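Local coordinates for protein glycosyl hydrolase, family 8 (Clostridium perfringens, PDB 3REN) that probably hydrolyses alpha-glucosidic linkages in starch-like glucans, acting as an alpha-amylase built on an (alpha/alpha)6-barrel, at residues A[63-68]-A[82-87]; A[76-81]-A[133-138]; A[292-295]-A[301-304]; A[257-262]-A[284-289]. All blocks are in the same frame, centred on the assembly; numbering follows the deposited sequence. Where two conformers were deposited one is given.

Contact 1: A[63-68]-A[82-87]; sequences ESEGLM and DEHFDI. With EDO (1,2-ethanediol), chain I; EDO (1,2-ethanediol), chain H.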
loop_
_atom_site.group_PDB
_atom_site.type_symbol
_atom_site.label_atom_id
_atom_site.label_comp_id
_atom_site.label_asym_id
_atom_site.label_seq_id
_atom_site.Cartn_x
_atom_site.Cartn_y
_atom_site.Cartn_z
ATOM N N GLU A 63 -2.817 -8.166 2.359
ATOM C CA GLU A 63 -2.686 -6.741 2.037
ATOM C C GLU A 63 -3.339 -5.885 3.137
ATOM O O GLU A 63 -2.693 -4.972 3.652
ATOM C CB GLU A 63 -3.295 -6.406 0.661
ATOM C CG GLU A 63 -3.377 -4.893 0.288
ATOM C CD GLU A 63 -4.172 -4.705 -1.028
ATOM O OE1 GLU A 63 -5.441 -4.640 -0.974
ATOM O OE2 GLU A 63 -3.527 -4.691 -2.116
ATOM N N SER A 64 -4.613 -6.161 3.428
ATOM C CA SER A 64 -5.382 -5.419 4.435
ATOM C C SER A 64 -4.731 -5.527 5.803
ATOM O O SER A 64 -4.533 -4.521 6.507
ATOM C CB SER A 64 -6.810 -5.969 4.533
ATOM O OG SER A 64 -7.431 -5.896 3.265
ATOM N N GLU A 65 -4.372 -6.762 6.178
ATOM C CA GLU A 65 -3.723 -6.994 7.457
ATOM C C GLU A 65 -2.393 -6.251 7.619
ATOM O O GLU A 65 -2.140 -5.692 8.681
ATOM C CB GLU A 65 -3.532 -8.496 7.699
ATOM C CG GLU A 65 -4.872 -9.199 7.829
ATOM C CD GLU A 65 -5.756 -8.586 8.946
ATOM O OE1 GLU A 65 -5.229 -8.312 10.043
ATOM O OE2 GLU A 65 -6.959 -8.373 8.730
ATOM N N GLY A 66 -1.558 -6.274 6.572
ATOM C CA GLY A 66 -0.278 -5.577 6.559
ATOM C C GLY A 66 -0.466 -4.086 6.727
ATOM O O GLY A 66 0.283 -3.455 7.455
ATOM N N LEU A 67 -1.463 -3.516 6.052
ATOM C CA LEU A 67 -1.777 -2.091 6.201
ATOM C C LEU A 67 -2.144 -1.727 7.636
ATOM O O LEU A 67 -1.688 -0.725 8.165
ATOM C CB LEU A 67 -2.872 -1.643 5.200
ATOM C CG LEU A 67 -2.411 -1.579 3.712
ATOM C CD1 LEU A 67 -3.605 -1.421 2.703
ATOM C CD2 LEU A 67 -1.388 -0.462 3.515
HETATM N N MSE A 68 -2.967 -2.560 8.264
HETATM C CA MSE A 68 -3.447 -2.302 9.615
HETATM C C MSE A 68 -2.290 -2.440 10.626
HETATM O O MSE A 68 -2.213 -1.679 11.578
HETATM C CB MSE A 68 -4.633 -3.233 9.955
HETATM C CG MSE A 68 -5.219 -3.026 11.368
HETATM SE SE MSE A 68 -5.722 -1.144 11.773
HETATM C CE MSE A 68 -7.469 -1.075 10.940
ATOM N N ASP A 82 -0.572 -6.705 17.633
ATOM C CA ASP A 82 -0.542 -8.142 17.912
ATOM C C ASP A 82 -1.790 -8.853 17.477
ATOM O O ASP A 82 -1.738 -10.034 17.066
ATOM C CB ASP A 82 -0.242 -8.416 19.398
ATOM C CG ASP A 82 1.257 -8.179 19.741
ATOM O OD1 ASP A 82 2.135 -8.266 18.855
ATOM O OD2 ASP A 82 1.574 -7.869 20.896
ATOM N N GLU A 83 -2.914 -8.153 17.517
ATOM C CA GLU A 83 -4.136 -8.822 17.165
ATOM C C GLU A 83 -4.170 -9.129 15.658
ATOM O O GLU A 83 -4.651 -10.191 15.241
ATOM C CB GLU A 83 -5.330 -7.977 17.623
ATOM C CG GLU A 83 -6.667 -8.522 17.201
ATOM C CD GLU A 83 -7.818 -7.730 17.817
ATOM O OE1 GLU A 83 -7.593 -7.120 18.894
ATOM O OE2 GLU A 83 -8.933 -7.706 17.228
ATOM N N HIS A 84 -3.625 -8.219 14.841
ATOM C CA HIS A 84 -3.578 -8.439 13.396
ATOM C C HIS A 84 -2.402 -9.337 12.986
ATOM O O HIS A 84 -2.559 -10.173 12.081
ATOM C CB HIS A 84 -3.612 -7.104 12.648
ATOM C CG HIS A 84 -4.938 -6.437 12.793
ATOM N ND1 HIS A 84 -5.992 -6.709 11.952
ATOM C CD2 HIS A 84 -5.431 -5.636 13.773
ATOM C CE1 HIS A 84 -7.063 -6.064 12.374
ATOM N NE2 HIS A 84 -6.750 -5.414 13.484
ATOM N N PHE A 85 -1.254 -9.179 13.652
ATOM C CA PHE A 85 -0.133 -10.125 13.470
ATOM C C PHE A 85 -0.590 -11.583 13.738
ATOM O O PHE A 85 -0.293 -12.470 12.962
ATOM C CB PHE A 85 1.050 -9.723 14.339
ATOM C CG PHE A 85 2.268 -10.583 14.166
ATOM C CD1 PHE A 85 2.626 -11.109 12.922
ATOM C CD2 PHE A 85 3.089 -10.852 15.253
ATOM C CE1 PHE A 85 3.748 -11.898 12.764
ATOM C CE2 PHE A 85 4.238 -11.636 15.082
ATOM C CZ PHE A 85 4.548 -12.163 13.822
ATOM N N ASP A 86 -1.342 -11.827 14.809
ATOM C CA ASP A 86 -1.879 -13.191 15.040
ATOM C C ASP A 86 -2.704 -13.769 13.892
ATOM O O ASP A 86 -2.599 -14.966 13.591
ATOM C CB ASP A 86 -2.712 -13.255 16.302
ATOM C CG ASP A 86 -1.873 -13.220 17.555
ATOM O OD1 ASP A 86 -0.619 -13.360 17.511
ATOM O OD2 ASP A 86 -2.495 -13.026 18.593
ATOM N N ILE A 87 -3.536 -12.942 13.272
ATOM C CA ILE A 87 -4.229 -13.360 12.036
ATOM C C ILE A 87 -3.264 -13.675 10.883
ATOM O O ILE A 87 -3.442 -14.661 10.173
ATOM C CB ILE A 87 -5.253 -12.284 11.594
ATOM C CG1 ILE A 87 -6.430 -12.302 12.576
ATOM C CG2 ILE A 87 -5.700 -12.494 10.137
ATOM C CD1 ILE A 87 -7.133 -10.948 12.730
HETATM C C1 EDO I . -9.810 -3.496 14.353
HETATM O O1 EDO I . -8.658 -4.275 14.691
HETATM C C2 EDO I . -9.750 -3.123 12.876
HETATM O O2 EDO I . -10.023 -4.289 12.109
HETATM C C1 EDO H . -9.242 -8.521 14.018
HETATM O O1 EDO H . -9.759 -9.047 15.260
HETATM C C2 EDO H . -10.344 -7.773 13.269
HETATM O O2 EDO H . -10.959 -6.835 14.182
#

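Contact 2: A[76-81]-A[133-138]; sequences NNKELF and FYYKFY. With EDO (1,2-ethanediol), chain F.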
loop_
_atom_site.group_PDB
_atom_site.type_symbol
_atom_site.label_atom_id
_atom_site.label_comp_id
_atom_site.label_asym_id
_atom_site.label_seq_id
_atom_site.Cartn_x
_atom_site.Cartn_y
_atom_site.Cartn_z
ATOM N N ASN A 76 1.611 3.449 17.808
ATOM C CA ASN A 76 2.155 2.924 19.056
ATOM C C ASN A 76 1.084 2.145 19.810
ATOM O O ASN A 76 0.846 2.361 20.999
ATOM C CB ASN A 76 2.758 4.052 19.946
ATOM C CG ASN A 76 3.771 3.520 20.971
ATOM O OD1 ASN A 76 3.932 2.310 21.137
ATOM N ND2 ASN A 76 4.459 4.431 21.655
ATOM N N ASN A 77 0.406 1.262 19.097
ATOM C CA ASN A 77 -0.644 0.448 19.673
ATOM C C ASN A 77 -0.300 -1.051 19.545
ATOM O O ASN A 77 -0.667 -1.736 18.567
ATOM C CB ASN A 77 -2.004 0.788 19.046
ATOM C CG ASN A 77 -3.169 0.128 19.777
ATOM O OD1 ASN A 77 -3.022 -0.906 20.439
ATOM N ND2 ASN A 77 -4.335 0.726 19.660
ATOM N N LYS A 78 0.404 -1.542 20.560
ATOM C CA LYS A 78 1.023 -2.849 20.524
ATOM C C LYS A 78 -0.054 -3.906 20.551
ATOM O O LYS A 78 -0.015 -4.877 19.805
ATOM C CB LYS A 78 2.045 -3.025 21.679
ATOM C CG LYS A 78 2.926 -4.268 21.452
ATOM C CD LYS A 78 3.896 -4.608 22.592
ATOM C CE LYS A 78 4.793 -5.795 22.177
ATOM N NZ LYS A 78 4.005 -7.099 22.099
ATOM N N GLU A 79 -1.059 -3.698 21.387
ATOM C CA GLU A 79 -2.226 -4.599 21.400
ATOM C C GLU A 79 -2.937 -4.826 20.043
ATOM O O GLU A 79 -3.240 -5.953 19.679
ATOM C CB GLU A 79 -3.240 -4.087 22.402
ATOM C CG GLU A 79 -4.258 -5.091 22.795
ATOM C CD GLU A 79 -5.097 -4.619 23.985
ATOM O OE1 GLU A 79 -6.331 -4.448 23.789
ATOM O OE2 GLU A 79 -4.515 -4.411 25.091
ATOM N N LEU A 80 -3.223 -3.742 19.327
ATOM C CA LEU A 80 -3.867 -3.832 18.060
ATOM C C LEU A 80 -2.915 -4.479 17.064
ATOM O O LEU A 80 -3.347 -5.299 16.237
ATOM C CB LEU A 80 -4.307 -2.429 17.614
ATOM C CG LEU A 80 -4.870 -2.179 16.225
ATOM C CD1 LEU A 80 -6.165 -2.961 16.052
ATOM C CD2 LEU A 80 -5.077 -0.669 16.025
ATOM N N PHE A 81 -1.628 -4.118 17.145
ATOM C CA PHE A 81 -0.638 -4.709 16.268
ATOM C C PHE A 81 -0.660 -6.223 16.389
ATOM O O PHE A 81 -0.808 -6.946 15.365
ATOM C CB PHE A 81 0.772 -4.152 16.524
ATOM C CG PHE A 81 1.818 -4.676 15.554
ATOM C CD1 PHE A 81 2.248 -3.892 14.469
ATOM C CD2 PHE A 81 2.396 -5.949 15.730
ATOM C CE1 PHE A 81 3.212 -4.363 13.552
ATOM C CE2 PHE A 81 3.365 -6.439 14.805
ATOM C CZ PHE A 81 3.771 -5.645 13.723
ATOM N N PHE A 133 12.469 -8.833 19.793
ATOM C CA PHE A 133 13.167 -9.622 18.796
ATOM C C PHE A 133 12.221 -10.554 18.018
ATOM O O PHE A 133 12.539 -10.920 16.887
ATOM C CB PHE A 133 14.217 -10.504 19.461
ATOM C CG PHE A 133 13.617 -11.678 20.173
ATOM C CD1 PHE A 133 13.437 -12.896 19.510
ATOM C CD2 PHE A 133 13.168 -11.554 21.490
ATOM C CE1 PHE A 133 12.824 -13.974 20.158
ATOM C CE2 PHE A 133 12.551 -12.634 22.160
ATOM C CZ PHE A 133 12.386 -13.842 21.489
ATOM N N TYR A 134 11.114 -10.991 18.646
ATOM C CA TYR A 134 10.209 -11.970 18.045
ATOM C C TYR A 134 9.700 -11.495 16.661
ATOM O O TYR A 134 9.761 -12.255 15.686
ATOM C CB TYR A 134 9.015 -12.310 18.961
ATOM C CG TYR A 134 8.203 -13.427 18.382
ATOM C CD1 TYR A 134 8.501 -14.763 18.679
ATOM C CD2 TYR A 134 7.180 -13.163 17.461
ATOM C CE1 TYR A 134 7.773 -15.796 18.102
ATOM C CE2 TYR A 134 6.469 -14.183 16.863
ATOM C CZ TYR A 134 6.753 -15.486 17.183
ATOM O OH TYR A 134 6.022 -16.490 16.595
ATOM N N TYR A 135 9.214 -10.245 16.608
ATOM C CA TYR A 135 8.838 -9.599 15.356
ATOM C C TYR A 135 9.942 -9.675 14.287
ATOM O O TYR A 135 9.666 -9.992 13.121
ATOM C CB TYR A 135 8.503 -8.129 15.613
ATOM C CG TYR A 135 7.355 -7.884 16.581
ATOM C CD1 TYR A 135 6.164 -8.580 16.458
ATOM C CD2 TYR A 135 7.459 -6.919 17.602
ATOM C CE1 TYR A 135 5.114 -8.356 17.324
ATOM C CE2 TYR A 135 6.384 -6.673 18.489
ATOM C CZ TYR A 135 5.225 -7.397 18.343
ATOM O OH TYR A 135 4.138 -7.198 19.193
ATOM N N LYS A 136 11.180 -9.383 14.693
ATOM C CA LYS A 136 12.328 -9.345 13.787
ATOM C C LYS A 136 12.642 -10.758 13.249
ATOM O O LYS A 136 12.869 -10.928 12.053
ATOM C CB LYS A 136 13.557 -8.753 14.512
ATOM C CG LYS A 136 14.820 -8.589 13.694
ATOM C CD LYS A 136 15.972 -8.103 14.581
ATOM C CE LYS A 136 17.308 -8.272 13.888
ATOM N NZ LYS A 136 18.448 -7.808 14.748
ATOM N N PHE A 137 12.643 -11.754 14.129
ATOM C CA PHE A 137 12.933 -13.125 13.733
ATOM C C PHE A 137 11.876 -13.647 12.788
ATOM O O PHE A 137 12.184 -14.349 11.829
ATOM C CB PHE A 137 12.996 -14.066 14.963
ATOM C CG PHE A 137 14.295 -14.002 15.708
ATOM C CD1 PHE A 137 15.118 -12.893 15.597
ATOM C CD2 PHE A 137 14.698 -15.057 16.534
ATOM C CE1 PHE A 137 16.342 -12.839 16.283
ATOM C CE2 PHE A 137 15.903 -14.985 17.243
ATOM C CZ PHE A 137 16.720 -13.876 17.099
ATOM N N TYR A 138 10.628 -13.307 13.074
ATOM C CA TYR A 138 9.538 -13.731 12.220
ATOM C C TYR A 138 9.679 -13.047 10.840
ATOM O O TYR A 138 9.548 -13.715 9.817
ATOM C CB TYR A 138 8.197 -13.445 12.889
ATOM C CG TYR A 138 7.081 -14.320 12.342
ATOM C CD1 TYR A 138 6.664 -15.468 13.039
ATOM C CD2 TYR A 138 6.414 -13.987 11.143
ATOM C CE1 TYR A 138 5.639 -16.261 12.570
ATOM C CE2 TYR A 138 5.371 -14.799 10.661
ATOM C CZ TYR A 138 5.006 -15.925 11.374
ATOM O OH TYR A 138 4.010 -16.751 10.902
HETATM C C1 EDO F . -5.596 3.335 17.173
HETATM O O1 EDO F . -4.689 3.383 18.297
HETATM C C2 EDO F . -7.053 2.988 17.530
HETATM O O2 EDO F . -7.714 4.075 18.202
#

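Contact 3: A[292-295]-A[301-304]; sequences IANY and LFNK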
loop_
_atom_site.group_PDB
_atom_site.type_symbol
_atom_site.label_atom_id
_atom_site.label_comp_id
_atom_site.label_asym_id
_atom_site.label_seq_id
_atom_site.Cartn_x
_atom_site.Cartn_y
_atom_site.Cartn_z
ATOM N N ILE A 292 3.546 11.303 0.819
ATOM C CA ILE A 292 4.691 11.921 0.170
ATOM C C ILE A 292 4.938 13.322 0.744
ATOM O O ILE A 292 6.067 13.644 1.138
ATOM C CB ILE A 292 4.491 11.969 -1.362
ATOM C CG1 ILE A 292 4.617 10.549 -1.956
ATOM C CG2 ILE A 292 5.491 12.890 -2.013
ATOM C CD1 ILE A 292 3.928 10.447 -3.325
ATOM N N ALA A 293 3.886 14.135 0.800
ATOM C CA ALA A 293 4.000 15.532 1.220
ATOM C C ALA A 293 4.394 15.577 2.682
ATOM O O ALA A 293 5.203 16.408 3.078
ATOM C CB ALA A 293 2.702 16.250 1.037
ATOM N N ASN A 294 3.827 14.665 3.468
ATOM C CA ASN A 294 4.195 14.565 4.881
ATOM C C ASN A 294 5.685 14.301 5.027
ATOM O O ASN A 294 6.379 14.978 5.796
ATOM C CB ASN A 294 3.449 13.432 5.583
ATOM C CG ASN A 294 3.850 13.318 7.068
ATOM O OD1 ASN A 294 4.516 12.368 7.472
ATOM N ND2 ASN A 294 3.453 14.303 7.866
ATOM N N TYR A 295 6.160 13.316 4.269
ATOM C CA TYR A 295 7.539 12.896 4.351
ATOM C C TYR A 295 8.495 14.046 3.999
ATOM O O TYR A 295 9.447 14.305 4.731
ATOM C CB TYR A 295 7.803 11.658 3.476
ATOM C CG TYR A 295 9.183 11.114 3.725
ATOM C CD1 TYR A 295 10.266 11.578 2.991
ATOM C CD2 TYR A 295 9.417 10.178 4.741
ATOM C CE1 TYR A 295 11.557 11.121 3.245
ATOM C CE2 TYR A 295 10.700 9.717 4.989
ATOM C CZ TYR A 295 11.755 10.204 4.242
ATOM O OH TYR A 295 13.019 9.751 4.460
ATOM N N LEU A 301 0.808 20.955 -0.165
ATOM C CA LEU A 301 0.481 19.708 -0.874
ATOM C C LEU A 301 -0.266 18.733 0.053
ATOM O O LEU A 301 -1.274 18.125 -0.331
ATOM C CB LEU A 301 1.767 19.057 -1.434
ATOM C CG LEU A 301 1.562 17.795 -2.277
ATOM C CD1 LEU A 301 0.622 18.097 -3.433
ATOM C CD2 LEU A 301 2.867 17.126 -2.800
ATOM N N PHE A 302 0.241 18.612 1.268
ATOM C CA PHE A 302 -0.328 17.768 2.299
ATOM C C PHE A 302 -1.755 18.151 2.560
ATOM O O PHE A 302 -2.615 17.293 2.535
ATOM C CB PHE A 302 0.497 17.828 3.611
ATOM C CG PHE A 302 -0.052 16.924 4.702
ATOM C CD1 PHE A 302 -0.800 17.463 5.761
ATOM C CD2 PHE A 302 0.112 15.532 4.625
ATOM C CE1 PHE A 302 -1.333 16.632 6.772
ATOM C CE2 PHE A 302 -0.428 14.668 5.630
ATOM C CZ PHE A 302 -1.134 15.213 6.710
ATOM N N ASN A 303 -2.018 19.443 2.791
ATOM C CA ASN A 303 -3.383 19.913 3.082
ATOM C C ASN A 303 -4.324 19.754 1.897
ATOM O O ASN A 303 -5.504 19.443 2.070
ATOM C CB ASN A 303 -3.348 21.373 3.563
ATOM C CG ASN A 303 -2.835 21.479 4.992
ATOM O OD1 ASN A 303 -3.031 20.570 5.809
ATOM N ND2 ASN A 303 -2.219 22.598 5.309
ATOM N N LYS A 304 -3.789 19.972 0.696
ATOM C CA LYS A 304 -4.558 19.815 -0.540
ATOM C C LYS A 304 -5.027 18.369 -0.702
ATOM O O LYS A 304 -6.176 18.126 -1.072
ATOM C CB LYS A 304 -3.685 20.190 -1.730
ATOM C CG LYS A 304 -4.463 20.712 -2.936
ATOM C CD LYS A 304 -3.537 21.406 -3.951
ATOM C CE LYS A 304 -4.173 22.717 -4.533
ATOM N NZ LYS A 304 -5.365 22.508 -5.396
#

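Contact 4: A[257-262]-A[284-289]; sequences EKFKKD and SIYSNV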
loop_
_atom_site.group_PDB
_atom_site.type_symbol
_atom_site.label_atom_id
_atom_site.label_comp_id
_atom_site.label_asym_id
_atom_site.label_seq_id
_atom_site.Cartn_x
_atom_site.Cartn_y
_atom_site.Cartn_z
ATOM N N GLU A 257 2.568 20.399 -9.580
ATOM C CA GLU A 257 2.092 21.237 -10.692
ATOM C C GLU A 257 0.752 20.731 -11.274
ATOM O O GLU A 257 -0.205 21.519 -11.517
ATOM C CB GLU A 257 3.170 21.312 -11.785
ATOM N N LYS A 258 0.648 19.418 -11.480
ATOM C CA LYS A 258 -0.583 18.828 -12.012
ATOM C C LYS A 258 -1.756 19.035 -11.079
ATOM O O LYS A 258 -2.853 19.407 -11.539
ATOM C CB LYS A 258 -0.412 17.325 -12.264
ATOM C CG LYS A 258 -1.649 16.597 -12.827
ATOM C CD LYS A 258 -2.114 17.193 -14.201
ATOM C CE LYS A 258 -1.064 16.892 -15.299
ATOM N NZ LYS A 258 -1.515 17.293 -16.683
ATOM N N PHE A 259 -1.555 18.790 -9.789
ATOM C CA PHE A 259 -2.587 18.913 -8.751
ATOM C C PHE A 259 -3.017 20.385 -8.695
ATOM O O PHE A 259 -4.127 20.706 -8.611
ATOM C CB PHE A 259 -2.034 18.498 -7.388
ATOM C CG PHE A 259 -3.069 18.108 -6.327
ATOM C CD1 PHE A 259 -4.412 18.308 -6.485
ATOM C CD2 PHE A 259 -2.651 17.518 -5.142
ATOM C CE1 PHE A 259 -5.278 17.955 -5.527
ATOM C CE2 PHE A 259 -3.524 17.169 -4.200
ATOM C CZ PHE A 259 -4.836 17.384 -4.377
ATOM N N LYS A 260 -2.049 21.258 -8.760
ATOM C CA LYS A 260 -2.353 22.662 -8.753
ATOM C C LYS A 260 -3.138 23.104 -9.984
ATOM O O LYS A 260 -4.140 23.697 -9.851
ATOM C CB LYS A 260 -1.084 23.454 -8.572
ATOM C CG LYS A 260 -1.143 24.912 -8.846
ATOM N NZ LYS A 260 1.204 24.161 -11.739
ATOM N N LYS A 261 -2.683 22.722 -11.157
ATOM C CA LYS A 261 -3.371 23.057 -12.386
ATOM C C LYS A 261 -4.756 22.431 -12.625
ATOM O O LYS A 261 -5.653 23.138 -12.856
ATOM C CB LYS A 261 -2.477 22.807 -13.571
ATOM C CG LYS A 261 -2.915 23.470 -14.828
ATOM N N ASP A 262 -4.915 21.124 -12.470
ATOM C CA ASP A 262 -6.230 20.478 -12.618
ATOM C C ASP A 262 -7.145 20.675 -11.396
ATOM O O ASP A 262 -8.371 20.725 -11.519
ATOM C CB ASP A 262 -6.070 18.976 -12.937
ATOM C CG ASP A 262 -5.573 18.715 -14.365
ATOM O OD1 ASP A 262 -5.366 19.707 -15.108
ATOM O OD2 ASP A 262 -5.394 17.525 -14.759
ATOM N N SER A 284 -6.919 6.261 -2.481
ATOM C CA SER A 284 -5.552 5.700 -2.394
ATOM C C SER A 284 -4.513 6.597 -3.049
ATOM O O SER A 284 -3.375 6.692 -2.577
ATOM C CB SER A 284 -5.507 4.305 -3.011
ATOM O OG SER A 284 -6.229 3.423 -2.186
ATOM N N ILE A 285 -4.899 7.236 -4.149
ATOM C CA ILE A 285 -4.049 8.228 -4.808
ATOM C C ILE A 285 -3.793 9.379 -3.848
ATOM O O ILE A 285 -2.634 9.733 -3.565
ATOM C CB ILE A 285 -4.742 8.798 -6.027
ATOM C CG1 ILE A 285 -4.999 7.695 -7.042
ATOM C CG2 ILE A 285 -3.920 9.967 -6.631
ATOM C CD1 ILE A 285 -3.818 7.356 -7.818
ATOM N N TYR A 286 -4.889 9.977 -3.346
ATOM C CA TYR A 286 -4.743 11.126 -2.415
ATOM C C TYR A 286 -3.983 10.784 -1.143
ATOM O O TYR A 286 -3.182 11.587 -0.669
ATOM C CB TYR A 286 -6.100 11.763 -2.090
ATOM C CG TYR A 286 -6.688 12.483 -3.292
ATOM C CD1 TYR A 286 -5.931 13.434 -3.993
ATOM C CD2 TYR A 286 -7.968 12.190 -3.747
ATOM C CE1 TYR A 286 -6.442 14.111 -5.115
ATOM C CE2 TYR A 286 -8.509 12.865 -4.875
ATOM C CZ TYR A 286 -7.730 13.822 -5.544
ATOM O OH TYR A 286 -8.238 14.488 -6.636
ATOM N N SER A 287 -4.232 9.584 -0.609
ATOM C CA SER A 287 -3.463 9.065 0.531
ATOM C C SER A 287 -1.994 9.056 0.292
ATOM O O SER A 287 -1.239 9.514 1.146
ATOM C CB SER A 287 -3.913 7.646 0.902
ATOM O OG SER A 287 -5.247 7.679 1.379
ATOM N N ASN A 288 -1.563 8.541 -0.868
ATOM C CA ASN A 288 -0.152 8.457 -1.149
ATOM C C ASN A 288 0.486 9.827 -1.331
ATOM O O ASN A 288 1.620 10.056 -0.898
ATOM C CB ASN A 288 0.078 7.586 -2.405
ATOM C CG ASN A 288 0.048 6.100 -2.080
ATOM O OD1 ASN A 288 0.153 5.720 -0.925
ATOM N ND2 ASN A 288 -0.108 5.255 -3.097
ATOM N N VAL A 289 -0.244 10.733 -1.996
ATOM C CA VAL A 289 0.238 12.092 -2.217
ATOM C C VAL A 289 0.433 12.788 -0.863
ATOM O O VAL A 289 1.449 13.451 -0.631
ATOM C CB VAL A 289 -0.751 12.884 -3.107
ATOM C CG1 VAL A 289 -0.308 14.333 -3.225
ATOM C CG2 VAL A 289 -0.847 12.267 -4.509
#

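Contact 1: A[63-68]-A[82-87]
Glu65 and His84 join two consecutive helices, 62-74 and 78-89, that form an antiparallel helical hairpin of the (alpha/alpha)6-barrel. The short axes pass 9.3 Å apart at 155°, and the CA atoms of these two residues are the nearest pair across the segments. Glu65 and His84 contribute nearly equal shares of the interface. His84 CB points toward helix 62-74 and already lies beside Glu65 OE1; chi1 (-69°) sets CG next to the backbone N and presents ND1 to the carboxylate. At this edge of the ring ND1 donates to Glu65 OE1 over 2.6 Å, with an N-H...O angle of 156°. The oxygen lies in the ring plane and receives the hydrogen on its syn lone pair, so that carboxylate and imidazole are almost coplanar. CG and CD2 of the ring lie under CG of Met68, a selenomethionine, which sits nearly over the centre in a CH-pi contact, 3.5 Å from the centroid; its SE is farther off at 5.0 Å and remains above the same face. CE1 is near two 1,2-ethanediols, probably from the crystallisation liquor. At the outer edge of the ring, NE2 shares a hydrogen bond with O1 of one of them, and either partner could be the donor. The carboxylate of Glu65 is held at its other oxygen too, because OE2 is hydrogen-bonded to Ile41 N in strand 40-41. Both ends of the group are thereby fixed, which should restrict its rotation and keep OE1 aligned with the imidazole. Ile87 CG2 packs against the Glu65 side chain, 4.1 Å from CD.

Contact 2: A[76-81]-A[133-138]
Phe81 and Tyr135 meet as an edge-to-face aromatic pair between helices of the (alpha/alpha)6-barrel, the edge of the phenylalanine turned toward the face of the tyrosine. Their ring planes stand at 71° with centroids 5.1 Å apart, and the shortest approach, Phe81 CE2 to Tyr135 CE1, is 3.6 Å. This buried pair is the tight part of the contact; the two side chains reach past each other from opposite directions to bridge backbones whose nearest CA atoms, those of the same residues, are 10.7 Å apart. The outer side is looser and polar. Lys78, partly exposed, runs extended as far as CE and then bends (chi4 -70°) to bring NZ within 2.9 Å of Tyr135 OH. That hydrogen bond is less certain, since the hydroxyl is modelled too close to an Asp82 oxygen; the amine also forms a salt bridge with Asp82 OD2. Helix 78-89 starts just here: Asn77 occupies the N-cap, where its OD1 accepts from Leu80 N (3.1 Å), while Asn76 before it closes the preceding helix with a Schellman motif. Phe81 also lies on Met69, Ser72 and Val73 of helix 62-74, and its ring makes a second edge-to-face pair with Trp130. Both Phe81 and Tyr135 touch Ala126, so helix 113-130 packs against both side chains.

Contact 3: A[292-295]-A[301-304]
Ala293 and Phe302 bring their backbones close, CA to CA 5.0 Å, where helices 283-296 and 299-312 of the (alpha/alpha)6-barrel follow each other across a short turn. The methyl of Ala293 is the centre of the contact. It points at the second helix and lies 3.4 Å from Phe302 N, so it packs against the main chain itself. Leu301 and Phe302 then flank it. Leu301 lines up CB, CG and CD2 along the methyl, with CG closest at 3.8 Å, while Phe302 CB is 3.7 Å away and the phenyl ring offers the methyl its edge. With CG of Phe302 opposite its backbone N (chi1 -178°), the ring passes on to the next residue, where CD2 and CE2 both come to 4.1 Å from Asn294 CB. The side-chain packing is mainly apolar, with Asn294 at its margin. Leu301 N is hydrogen-bonded to Asp298 OD1 in the turn. Around this helix-turn-helix junction, Leu301 touches Phe259 of helix 249-262, Ile292 packs on helix 231-243, and Phe302 touches Lys347 and Tyr348 beyond helix 335-346.

Contact 4: A[257-262]-A[284-289]
Phe259 lays the tip of its ring beside the CD1-CE1 side of Tyr286, with barely any overlap of the two faces. The planes are inclined by 30° and the centroids lie 5.7 Å apart, which makes this a slid-apart aromatic contact rather than a stack. Phe259 CZ is 3.7 Å from Tyr286 CE1, and Phe259 CE1 comes to 4.0 Å from the same atom. A weaker touch is added one turn along helix 283-296, where Val289 CG1 stands 4.4 Å from Phe259 CD2. The phenylalanine thus meets two residues spaced three apart, which lie on one flank of that helix. The backbones stay well apart (the nearest CA atoms, of Phe259 and Val289, are separated by 9.9 Å), and the Phe259 ring spans most of the gap. Tyr286 leaves its helix with CG beside the backbone N (chi1 -69°), and although its CB does not face helix 249-262, the ring brings its far half close to Phe259. Its hydroxyl, at the end of this buried ring, is held by two hydrogen bonds, one with Glu281 OE1 and one received from Leu265 N. Together they probably fix the outer end of the ring, and the bond from Leu265 N ties it to the chain just after helix 249-262. Leu265 also packs on both Phe259 and Val289. Helix 299-312 packs here as well, Lys304 on Phe259 and Lys308 and Leu309 on Tyr286; the contact therefore joins helices 249-262 and 283-296 of the barrel, with helix 299-312 against both aromatic rings.

How the contacts relate
The four contacts form two separate pairs. Contacts 1 and 2 share helix 78-89, with Phe85 of the first packed on Tyr134, Tyr135 and Tyr138 of the second; contacts 3 and 4 share helix 283-296, and Leu301 of contact 3 packs on Phe259 and Val289 of contact 4. Contacts 2 and 4 lie on opposite sides of the chain's centre, about 33 Å apart between centres. Contacts 1, 2 and 4 are buried: the first is polar, built on a histidine-carboxylate bond, the second is aromatic with a partly exposed lysine margin, and the fourth is an apolar bridge between distant backbones. Contact 3, a close helix-turn-helix junction, is only partly buried and mainly apolar.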